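Local coordinates for protein macromomycin (Streptomyces macromomyceticus, PDB 2MCM) that binds non-covalently the cytotoxic chromophore of the antibiotic auromomycin, a weak DNA intercalator that causes single- and double-strand breaks, at residues Thr23-Thr26 and Val30-Val33; Gly34-Val39 and Ile44-Thr49; Thr52-Thr55 and Lys61-Ala64; Phe72-Gly77 and Thr81-Val86. All coordinates share one frame; numbering follows the deposited sequence. Where two conformers were deposited one is given.

Contact 1 of 4, residues Thr23-Thr26 and Val30-Val33; sequences TGLT and VYHV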
loop_
_atom_site.group_PDB
_atom_site.type_symbol
_atom_site.label_atom_id
_atom_site.label_comp_id
_atom_site.label_asym_id
_atom_site.label_seq_id
_atom_site.Cartn_x
_atom_site.Cartn_y
_atom_site.Cartn_z
ATOM N N THR A 23 -4.843 0.933 -12.673
ATOM C CA THR A 23 -4.960 0.715 -14.107
ATOM C C THR A 23 -3.568 0.947 -14.766
ATOM O O THR A 23 -2.691 1.437 -14.089
ATOM C CB THR A 23 -5.973 1.748 -14.786
ATOM O OG1 THR A 23 -5.456 3.041 -14.421
ATOM C CG2 THR A 23 -7.408 1.472 -14.284
ATOM N N GLY A 24 -3.500 0.460 -15.997
ATOM C CA GLY A 24 -2.211 0.696 -16.750
ATOM C C GLY A 24 -1.148 -0.249 -16.285
ATOM O O GLY A 24 0.064 0.073 -16.472
ATOM N N LEU A 25 -1.467 -1.393 -15.654
ATOM C CA LEU A 25 -0.437 -2.317 -15.205
ATOM C C LEU A 25 -0.138 -3.349 -16.290
ATOM O O LEU A 25 -0.785 -3.392 -17.372
ATOM C CB LEU A 25 -1.049 -3.103 -13.951
ATOM C CG LEU A 25 -1.552 -2.182 -12.849
ATOM C CD1 LEU A 25 -2.148 -3.059 -11.699
ATOM C CD2 LEU A 25 -0.472 -1.283 -12.321
ATOM N N THR A 26 0.805 -4.222 -15.971
ATOM C CA THR A 26 1.172 -5.273 -16.956
ATOM C C THR A 26 0.422 -6.555 -16.720
ATOM O O THR A 26 0.600 -7.057 -15.565
ATOM C CB THR A 26 2.714 -5.518 -16.816
ATOM O OG1 THR A 26 3.351 -4.217 -17.044
ATOM C CG2 THR A 26 3.213 -6.608 -17.750
ATOM N N VAL A 30 2.488 -9.903 -10.817
ATOM C CA VAL A 30 2.003 -9.886 -9.444
ATOM C C VAL A 30 2.378 -8.551 -8.823
ATOM O O VAL A 30 3.579 -8.195 -8.867
ATOM C CB VAL A 30 2.648 -11.041 -8.617
ATOM C CG1 VAL A 30 2.178 -10.931 -7.155
ATOM C CG2 VAL A 30 2.321 -12.406 -9.221
ATOM N N TYR A 31 1.411 -7.836 -8.259
ATOM C CA TYR A 31 1.654 -6.600 -7.536
ATOM C C TYR A 31 1.379 -6.792 -6.052
ATOM O O TYR A 31 0.369 -7.489 -5.691
ATOM C CB TYR A 31 0.745 -5.486 -8.104
ATOM C CG TYR A 31 1.140 -5.137 -9.534
ATOM C CD1 TYR A 31 0.676 -5.844 -10.611
ATOM C CD2 TYR A 31 2.094 -4.110 -9.720
ATOM C CE1 TYR A 31 1.048 -5.579 -11.956
ATOM C CE2 TYR A 31 2.435 -3.775 -11.036
ATOM C CZ TYR A 31 1.968 -4.509 -12.075
ATOM O OH TYR A 31 2.328 -4.254 -13.401
ATOM N N HIS A 32 2.194 -6.307 -5.185
ATOM C CA HIS A 32 2.061 -6.342 -3.734
ATOM C C HIS A 32 1.300 -5.102 -3.324
ATOM O O HIS A 32 1.761 -3.973 -3.545
ATOM C CB HIS A 32 3.449 -6.329 -3.033
ATOM C CG HIS A 32 4.362 -7.355 -3.655
ATOM N ND1 HIS A 32 4.074 -8.704 -3.633
ATOM C CD2 HIS A 32 5.510 -7.217 -4.350
ATOM C CE1 HIS A 32 5.050 -9.360 -4.324
ATOM N NE2 HIS A 32 5.965 -8.466 -4.721
ATOM N N VAL A 33 0.120 -5.251 -2.750
ATOM C CA VAL A 33 -0.772 -4.159 -2.293
ATOM C C VAL A 33 -0.559 -3.899 -0.857
ATOM O O VAL A 33 -0.505 -4.914 -0.018
ATOM C CB VAL A 33 -2.233 -4.592 -2.579
ATOM C CG1 VAL A 33 -3.171 -3.463 -2.119
ATOM C CG2 VAL A 33 -2.471 -4.894 -4.047
#

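Contact 2 of 4, residues Gly34-Val39 and Ile44-Thr49; sequences GQCAVV and IGCDAT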
loop_
_atom_site.group_PDB
_atom_site.type_symbol
_atom_site.label_atom_id
_atom_site.label_comp_id
_atom_site.label_asym_id
_atom_site.label_seq_id
_atom_site.Cartn_x
_atom_site.Cartn_y
_atom_site.Cartn_z
ATOM N N GLY A 34 -0.312 -2.701 -0.347
ATOM C CA GLY A 34 -0.077 -2.559 1.103
ATOM C C GLY A 34 -0.127 -1.117 1.566
ATOM O O GLY A 34 -0.214 -0.177 0.743
ATOM N N GLN A 35 -0.089 -0.952 2.865
ATOM C CA GLN A 35 -0.058 0.375 3.522
ATOM C C GLN A 35 1.377 0.545 3.985
ATOM O O GLN A 35 2.011 -0.295 4.630
ATOM C CB GLN A 35 -1.017 0.372 4.748
ATOM C CG GLN A 35 -0.963 1.660 5.537
ATOM C CD GLN A 35 -1.833 1.702 6.782
ATOM O OE1 GLN A 35 -2.502 0.671 7.066
ATOM N NE2 GLN A 35 -1.814 2.816 7.472
ATOM N N CYS A 36 1.990 1.688 3.593
ATOM C CA CYS A 36 3.413 1.933 3.874
ATOM C C CYS A 36 3.704 3.382 4.281
ATOM O O CYS A 36 2.812 4.218 4.163
ATOM C CB CYS A 36 4.199 1.671 2.556
ATOM S SG CYS A 36 3.945 0.045 1.765
ATOM N N ALA A 37 4.939 3.625 4.661
ATOM C CA ALA A 37 5.365 4.981 5.039
ATOM C C ALA A 37 6.883 4.960 4.878
ATOM O O ALA A 37 7.486 3.932 4.815
ATOM C CB ALA A 37 5.049 5.284 6.511
ATOM N N VAL A 38 7.431 6.191 4.828
ATOM C CA VAL A 38 8.918 6.302 4.767
ATOM C C VAL A 38 9.358 6.311 6.236
ATOM O O VAL A 38 9.000 7.225 7.027
ATOM C CB VAL A 38 9.333 7.587 3.989
ATOM C CG1 VAL A 38 10.854 7.751 4.161
ATOM C CG2 VAL A 38 8.989 7.515 2.537
ATOM N N VAL A 39 10.102 5.257 6.587
ATOM C CA VAL A 39 10.519 5.171 8.010
ATOM C C VAL A 39 11.830 5.921 8.187
ATOM O O VAL A 39 12.065 6.545 9.221
ATOM C CB VAL A 39 10.439 3.741 8.554
ATOM C CG1 VAL A 39 8.938 3.328 8.539
ATOM C CG2 VAL A 39 11.283 2.718 7.895
ATOM N N ILE A 44 11.463 2.489 2.904
ATOM C CA ILE A 44 9.984 2.351 3.018
ATOM C C ILE A 44 9.691 1.111 3.892
ATOM O O ILE A 44 10.328 0.074 3.739
ATOM C CB ILE A 44 9.382 2.169 1.614
ATOM C CG1 ILE A 44 9.641 3.481 0.774
ATOM C CG2 ILE A 44 7.881 1.824 1.612
ATOM C CD1 ILE A 44 9.155 3.243 -0.698
ATOM N N GLY A 45 8.747 1.335 4.828
ATOM C CA GLY A 45 8.344 0.169 5.676
ATOM C C GLY A 45 6.844 -0.045 5.446
ATOM O O GLY A 45 6.116 0.961 5.308
ATOM N N CYS A 46 6.303 -1.246 5.439
ATOM C CA CYS A 46 4.876 -1.486 5.186
ATOM C C CYS A 46 4.311 -2.483 6.250
ATOM O O CYS A 46 5.109 -3.164 6.895
ATOM C CB CYS A 46 4.662 -2.143 3.826
ATOM S SG CYS A 46 5.428 -1.178 2.467
ATOM N N ASP A 47 3.022 -2.569 6.309
ATOM C CA ASP A 47 2.303 -3.503 7.246
ATOM C C ASP A 47 2.229 -4.841 6.517
ATOM O O ASP A 47 1.452 -5.010 5.606
ATOM C CB ASP A 47 0.965 -2.910 7.623
ATOM C CG ASP A 47 0.290 -3.706 8.776
ATOM O OD1 ASP A 47 0.827 -4.799 9.010
ATOM O OD2 ASP A 47 -0.655 -3.187 9.339
ATOM N N ALA A 48 3.001 -5.802 7.035
ATOM C CA ALA A 48 2.977 -7.133 6.419
ATOM C C ALA A 48 1.707 -7.867 6.849
ATOM O O ALA A 48 1.381 -8.796 6.093
ATOM C CB ALA A 48 4.241 -7.928 6.847
ATOM N N THR A 49 1.039 -7.450 7.883
ATOM C CA THR A 49 -0.190 -8.214 8.298
ATOM C C THR A 49 -1.356 -7.944 7.414
ATOM O O THR A 49 -2.275 -8.812 7.327
ATOM C CB THR A 49 -0.536 -7.926 9.812
ATOM O OG1 THR A 49 -1.095 -6.587 9.915
ATOM C CG2 THR A 49 0.702 -8.084 10.702
HETATM O O HOH W 1 -0.284 -3.413 4.285
HETATM O O HOH W 2 -2.600 -1.930 8.044
#

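Contact 3 of 4, residues Thr52-Thr55 and Lys61-Ala64; sequences TDVT and KITA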
loop_
_atom_site.group_PDB
_atom_site.type_symbol
_atom_site.label_atom_id
_atom_site.label_comp_id
_atom_site.label_asym_id
_atom_site.label_seq_id
_atom_site.Cartn_x
_atom_site.Cartn_y
_atom_site.Cartn_z
ATOM N N THR A 52 -1.328 -7.815 0.611
ATOM C CA THR A 52 -1.819 -8.945 -0.149
ATOM C C THR A 52 -1.232 -8.934 -1.544
ATOM O O THR A 52 -0.810 -7.807 -1.962
ATOM C CB THR A 52 -3.378 -8.922 -0.172
ATOM O OG1 THR A 52 -3.684 -10.262 -0.730
ATOM C CG2 THR A 52 -3.957 -7.807 -1.034
ATOM N N ASP A 53 -1.235 -9.987 -2.275
ATOM C CA ASP A 53 -0.702 -10.033 -3.669
ATOM C C ASP A 53 -1.821 -10.213 -4.622
ATOM O O ASP A 53 -2.684 -11.141 -4.401
ATOM C CB ASP A 53 0.305 -11.200 -3.872
ATOM C CG ASP A 53 1.658 -10.895 -3.316
ATOM O OD1 ASP A 53 1.954 -9.817 -2.835
ATOM O OD2 ASP A 53 2.505 -11.832 -3.348
ATOM N N VAL A 54 -1.901 -9.481 -5.738
ATOM C CA VAL A 54 -2.898 -9.641 -6.741
ATOM C C VAL A 54 -2.242 -9.632 -8.130
ATOM O O VAL A 54 -1.286 -8.816 -8.246
ATOM C CB VAL A 54 -4.000 -8.548 -6.666
ATOM C CG1 VAL A 54 -5.130 -8.791 -7.643
ATOM C CG2 VAL A 54 -4.544 -8.488 -5.233
ATOM N N THR A 55 -2.602 -10.473 -9.005
ATOM C CA THR A 55 -2.055 -10.477 -10.399
ATOM C C THR A 55 -2.917 -9.631 -11.240
ATOM O O THR A 55 -4.175 -9.658 -11.325
ATOM C CB THR A 55 -2.085 -11.987 -10.887
ATOM O OG1 THR A 55 -1.300 -12.731 -9.975
ATOM C CG2 THR A 55 -1.515 -12.069 -12.328
ATOM N N LYS A 61 -5.605 -4.156 -15.045
ATOM C CA LYS A 61 -6.214 -3.623 -13.842
ATOM C C LYS A 61 -6.129 -4.595 -12.651
ATOM O O LYS A 61 -6.000 -5.809 -12.742
ATOM C CB LYS A 61 -7.763 -3.516 -14.109
ATOM C CG LYS A 61 -8.041 -2.451 -15.128
ATOM C CD LYS A 61 -9.532 -2.103 -15.257
ATOM C CE LYS A 61 -10.128 -3.057 -16.285
ATOM N NZ LYS A 61 -10.865 -4.177 -15.569
ATOM N N ILE A 62 -6.245 -3.946 -11.514
ATOM C CA ILE A 62 -6.365 -4.618 -10.232
ATOM C C ILE A 62 -7.378 -3.790 -9.417
ATOM O O ILE A 62 -7.315 -2.542 -9.390
ATOM C CB ILE A 62 -5.045 -4.693 -9.404
ATOM C CG1 ILE A 62 -4.166 -5.821 -9.999
ATOM C CG2 ILE A 62 -5.396 -4.889 -7.889
ATOM C CD1 ILE A 62 -2.794 -5.896 -9.287
ATOM N N THR A 63 -8.290 -4.527 -8.746
ATOM C CA THR A 63 -9.215 -3.810 -7.815
ATOM C C THR A 63 -9.100 -4.675 -6.535
ATOM O O THR A 63 -9.433 -5.882 -6.700
ATOM C CB THR A 63 -10.698 -3.704 -8.243
ATOM O OG1 THR A 63 -10.722 -2.934 -9.456
ATOM C CG2 THR A 63 -11.499 -2.916 -7.150
ATOM N N ALA A 64 -8.639 -4.107 -5.459
ATOM C CA ALA A 64 -8.471 -4.875 -4.234
ATOM C C ALA A 64 -8.899 -4.117 -2.998
ATOM O O ALA A 64 -8.784 -2.901 -2.890
ATOM C CB ALA A 64 -6.958 -5.195 -4.064
#

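Contact 4 of 4, residues Phe72-Gly77 and Thr81-Val86; sequences FQAVVG and TPWGTV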
loop_
_atom_site.group_PDB
_atom_site.type_symbol
_atom_site.label_atom_id
_atom_site.label_comp_id
_atom_site.label_asym_id
_atom_site.label_seq_id
_atom_site.Cartn_x
_atom_site.Cartn_y
_atom_site.Cartn_z
ATOM N N PHE A 72 0.780 1.070 12.760
ATOM C CA PHE A 72 1.072 -0.343 12.368
ATOM C C PHE A 72 2.527 -0.621 12.652
ATOM O O PHE A 72 3.316 0.303 12.865
ATOM C CB PHE A 72 0.735 -0.493 10.903
ATOM C CG PHE A 72 1.525 0.256 9.877
ATOM C CD1 PHE A 72 2.726 -0.304 9.389
ATOM C CD2 PHE A 72 1.113 1.495 9.375
ATOM C CE1 PHE A 72 3.458 0.334 8.385
ATOM C CE2 PHE A 72 1.867 2.153 8.389
ATOM C CZ PHE A 72 3.040 1.593 7.950
ATOM N N GLN A 73 2.896 -1.903 12.690
ATOM C CA GLN A 73 4.277 -2.337 12.860
ATOM C C GLN A 73 4.798 -2.492 11.417
ATOM O O GLN A 73 4.256 -3.242 10.598
ATOM C CB GLN A 73 4.404 -3.719 13.535
ATOM C CG GLN A 73 3.970 -3.693 15.000
ATOM C CD GLN A 73 4.632 -2.549 15.723
ATOM O OE1 GLN A 73 5.917 -2.476 15.655
ATOM N NE2 GLN A 73 3.908 -1.618 16.349
ATOM N N ALA A 74 5.822 -1.692 11.145
ATOM C CA ALA A 74 6.365 -1.725 9.770
ATOM C C ALA A 74 7.480 -2.768 9.648
ATOM O O ALA A 74 8.209 -2.951 10.640
ATOM C CB ALA A 74 6.921 -0.336 9.463
ATOM N N VAL A 75 7.515 -3.401 8.471
ATOM C CA VAL A 75 8.624 -4.333 8.160
ATOM C C VAL A 75 9.385 -3.667 6.955
ATOM O O VAL A 75 8.680 -2.947 6.203
ATOM C CB VAL A 75 8.211 -5.757 7.897
ATOM C CG1 VAL A 75 7.352 -6.286 9.063
ATOM C CG2 VAL A 75 7.374 -5.872 6.626
ATOM N N VAL A 76 10.690 -3.872 6.943
ATOM C CA VAL A 76 11.507 -3.278 5.828
ATOM C C VAL A 76 12.300 -4.335 5.098
ATOM O O VAL A 76 12.655 -5.394 5.652
ATOM C CB VAL A 76 12.454 -2.210 6.465
ATOM C CG1 VAL A 76 11.696 -1.001 6.980
ATOM C CG2 VAL A 76 13.367 -2.788 7.526
ATOM N N GLY A 77 12.634 -4.088 3.837
ATOM C CA GLY A 77 13.471 -5.013 3.060
ATOM C C GLY A 77 12.631 -6.140 2.499
ATOM O O GLY A 77 11.426 -6.204 2.704
ATOM N N THR A 81 11.992 -7.652 7.738
ATOM C CA THR A 81 12.568 -7.428 9.067
ATOM C C THR A 81 11.726 -6.387 9.784
ATOM O O THR A 81 11.512 -5.263 9.266
ATOM C CB THR A 81 14.049 -6.818 8.858
ATOM O OG1 THR A 81 14.761 -7.904 8.195
ATOM C CG2 THR A 81 14.671 -6.409 10.161
ATOM N N PRO A 82 11.321 -6.637 11.024
ATOM C CA PRO A 82 10.572 -5.656 11.810
ATOM C C PRO A 82 11.418 -4.431 12.091
ATOM O O PRO A 82 12.610 -4.452 12.457
ATOM C CB PRO A 82 10.252 -6.366 13.143
ATOM C CG PRO A 82 10.348 -7.815 12.777
ATOM C CD PRO A 82 11.536 -7.880 11.787
ATOM N N TRP A 83 10.777 -3.285 11.893
ATOM C CA TRP A 83 11.405 -1.993 12.162
ATOM C C TRP A 83 10.834 -1.337 13.396
ATOM O O TRP A 83 11.578 -0.821 14.254
ATOM C CB TRP A 83 11.189 -1.063 10.910
ATOM C CG TRP A 83 11.861 0.249 11.099
ATOM C CD1 TRP A 83 13.183 0.570 10.915
ATOM C CD2 TRP A 83 11.242 1.443 11.604
ATOM N NE1 TRP A 83 13.400 1.886 11.234
ATOM C CE2 TRP A 83 12.235 2.443 11.693
ATOM C CE3 TRP A 83 9.936 1.749 11.994
ATOM C CZ2 TRP A 83 11.979 3.730 12.135
ATOM C CZ3 TRP A 83 9.688 3.019 12.440
ATOM C CH2 TRP A 83 10.669 4.018 12.533
ATOM N N GLY A 84 9.534 -1.334 13.537
ATOM C CA GLY A 84 8.979 -0.611 14.726
ATOM C C GLY A 84 7.652 0.003 14.331
ATOM O O GLY A 84 7.068 -0.266 13.253
ATOM N N THR A 85 7.092 0.782 15.260
ATOM C CA THR A 85 5.782 1.329 15.068
ATOM C C THR A 85 5.770 2.564 14.199
ATOM O O THR A 85 6.669 3.420 14.410
ATOM C CB THR A 85 5.190 1.771 16.496
ATOM O OG1 THR A 85 5.297 0.568 17.301
ATOM C CG2 THR A 85 3.761 2.296 16.371
ATOM N N VAL A 86 4.796 2.685 13.359
ATOM C CA VAL A 86 4.549 3.837 12.509
ATOM C C VAL A 86 3.158 4.385 12.905
ATOM O O VAL A 86 2.181 3.643 12.874
ATOM C CB VAL A 86 4.548 3.459 11.012
ATOM C CG1 VAL A 86 4.164 4.678 10.175
ATOM C CG2 VAL A 86 5.930 3.014 10.520
#

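Contact 1 of 4, residues Thr23-Thr26 and Val30-Val33
Leu25 packs over one face of the Tyr31 ring, and the two side chains run past each other in opposite directions. Leu25 CB sits near the phenol end, 3.6 Å from Tyr31 OH and 3.8 Å from Tyr31 CE1. CG stands beside the backbone N, anti to the carbonyl carbon (chi1 -55°), and both methyls lie over the same ring face. CD1 stands 4.2 Å from the centroid of the Tyr31 ring and 16° off the ring normal, a CH-pi contact. CD2 comes down on the other flank, 4.0 Å from Tyr31 CE2. Leu97 and Ile62 also touch both residues, so the pair belongs to the packed interior between the sheets. The next residue deals with the polar tip. Thr26 N gives a hydrogen bond to Tyr31 OH, 3.0 Å long and nearly straight at 173°. Thr26 O lies at the edge of the ring, in its plane. The strand 30-33 thus reaches the loop 23-26 through one long side chain, since their backbones stay well apart. Tyr31 OH is also hydrogen-bonded to Glu103 OE1. With the backbone N-H donating to it, the hydroxyl can accept and still offer its own proton, which is probably directed at the Glu103 carboxylate. The buried ring is therefore packed over one face by leucine and held at its hydroxyl by two hydrogen bonds.

Contact 2 of 4, residues Gly34-Val39 and Ile44-Thr49
Cys36 and Cys46 form a disulfide straight across two neighbouring antiparallel strands, at a non-hydrogen-bonded pair. The CA atoms of Cys36 and Cys46 are 3.9 Å apart, close even for such a pair. In both cysteines SG lies beside the backbone N and anti to the carbonyl carbon. The two sulfurs, Cys36 SG and Cys46 SG, bond at 2.0 Å with a right-handed chi3 of 98°. Ile44 shares this face, and its CG2 packs 3.8 Å from Cys36 CB. Backbone bonds flank the bridge. Ala37 and Gly45 exchange two, and Asp47 N donates to Gln35 O at 3.0 Å. The return bond of this last pair is replaced by a water, which accepts from Gln35 N and donates to Asp47 O. A second water lies between Gln35 OE1 and Asp47 OD2, while Gln35 NE2 bonds to His69 O. Asp47 OD1 also closes an Asx turn. It takes Thr49 N at 2.9 Å and Thr49 OG1 at 2.8 Å, both from the same face of the carboxylate, which holds that group against rotation. Two diol molecules, probably from the crystallisation liquor, lie close to the side chains of Cys36 and Val38. Their presence is consistent with a binding surface here. A disulfide-braced beta hairpin of this kind is a hallmark of the neocarzinostatin family, where it probably lines the chromophore cleft.

Contact 3 of 4, residues Thr52-Thr55 and Lys61-Ala64
The flat groups between Val54 and Ile62 are backbone carbonyls, as no ring or side-chain amide takes part. Ile62 CD1 sits over one face of the Val54 carbonyl, almost directly above its oxygen, at 3.4 Å from Val54 O. Ile62 CG1 comes over the face of the next carbonyl more loosely, 4.1 Å from Thr55 O. Neither carbonyl is hydrogen-bonded to the segment 61-64. Val54 instead pairs through its backbone with Tyr31, in the neighbouring strand of its own sheet. Likewise Ile62 pairs with Ala22 and Ala64 with Val20. The two segments thus belong to different sheets, and they meet face to face as the halves of the beta sandwich of the neocarzinostatin fold. Their strand axes pass 7.9 Å apart at 149°. That gap is too wide for backbone pairing, and it is bridged by side chains packing on each other and on the carbonyls. The Val54 and Ile62 side chains overlap alongside, each pointing toward the other's strand. Val54 CG1 is swung anti to the backbone N (chi1 -174°), and this lets it rest between two branches of the isoleucine, which itself spans strands 30-40 and 52-55. It lies 3.9 Å from Ile62 CG1 and as far from Ile62 CG2. The other methyl, Val54 CG2, leans to the next inward position, 4.2 Å from Ala64 CB.

Contact 4 of 4, residues Phe72-Gly77 and Thr81-Val86
Val86 is the main bump between these strands, and Phe72 and Ala74 form the hollow that takes it. Val86 CB lies over one face of the Phe72 ring, 4.0 Å from the centroid and offset toward the rim. The ring gets there because Phe72 CG stands between the backbone N and the carbonyl carbon (chi1 66°), which lays the phenyl alongside the valine. One valine methyl, CG1, touches the rim at Phe72 CE2. The other, Val86 CG2, drops beside the small Ala74 CB at 3.6 Å. On the same face Val76 CG1 lies against Trp83 CB at 4.0 Å, beside the indole, which is set obliquely to both Ala74 and Val76. Trp83 NE1 bonds to Glu40 OE2, which ties the far side of the indole to strand 30-40. The Trp83 side chain is about 5 Å from a bound calcium ion, too far to coordinate it. On the opposite face the bent side chain of Gln73 folds across to Thr85. Its NE2 donates to Thr85 OG1 at 2.8 Å, nearly straight at 171° and close to the amide plane. The backbone swells in the middle. Ala74 faces both Trp83 and Gly84: Trp83 N donates to Ala74 O at 2.9 Å, and Ala74 N donates to Gly84 O at 2.8 Å. Gly84 has a phi of 146°, a backbone shape that glycine allows. This is a classic beta bulge, set in an antiparallel beta hairpin.

Overall arrangement
The four contacts follow one another along the chain and fall into two groups on opposite sides of its centre, contacts 1 and 3 alternating with contacts 2 and 4. Contacts 1 and 3 lie about 6 Å apart, centre to centre, and are joined by backbone pairing of strands 30-40 and 52-55. They belong to the sandwich core, where strand 62-68 of the three-stranded sheet faces those two strands. Contacts 2 and 4 are two hairpins with centres about 7 Å apart, joined by pairing of strands 43-47 and 71-76. Strand 30-40 connects the groups: its first part lies in contact 1 and its later part in contact 2, whose centres are about 17 Å apart. Such a core with two appended hairpins is consistent with the chromophore-binding cleft of this family.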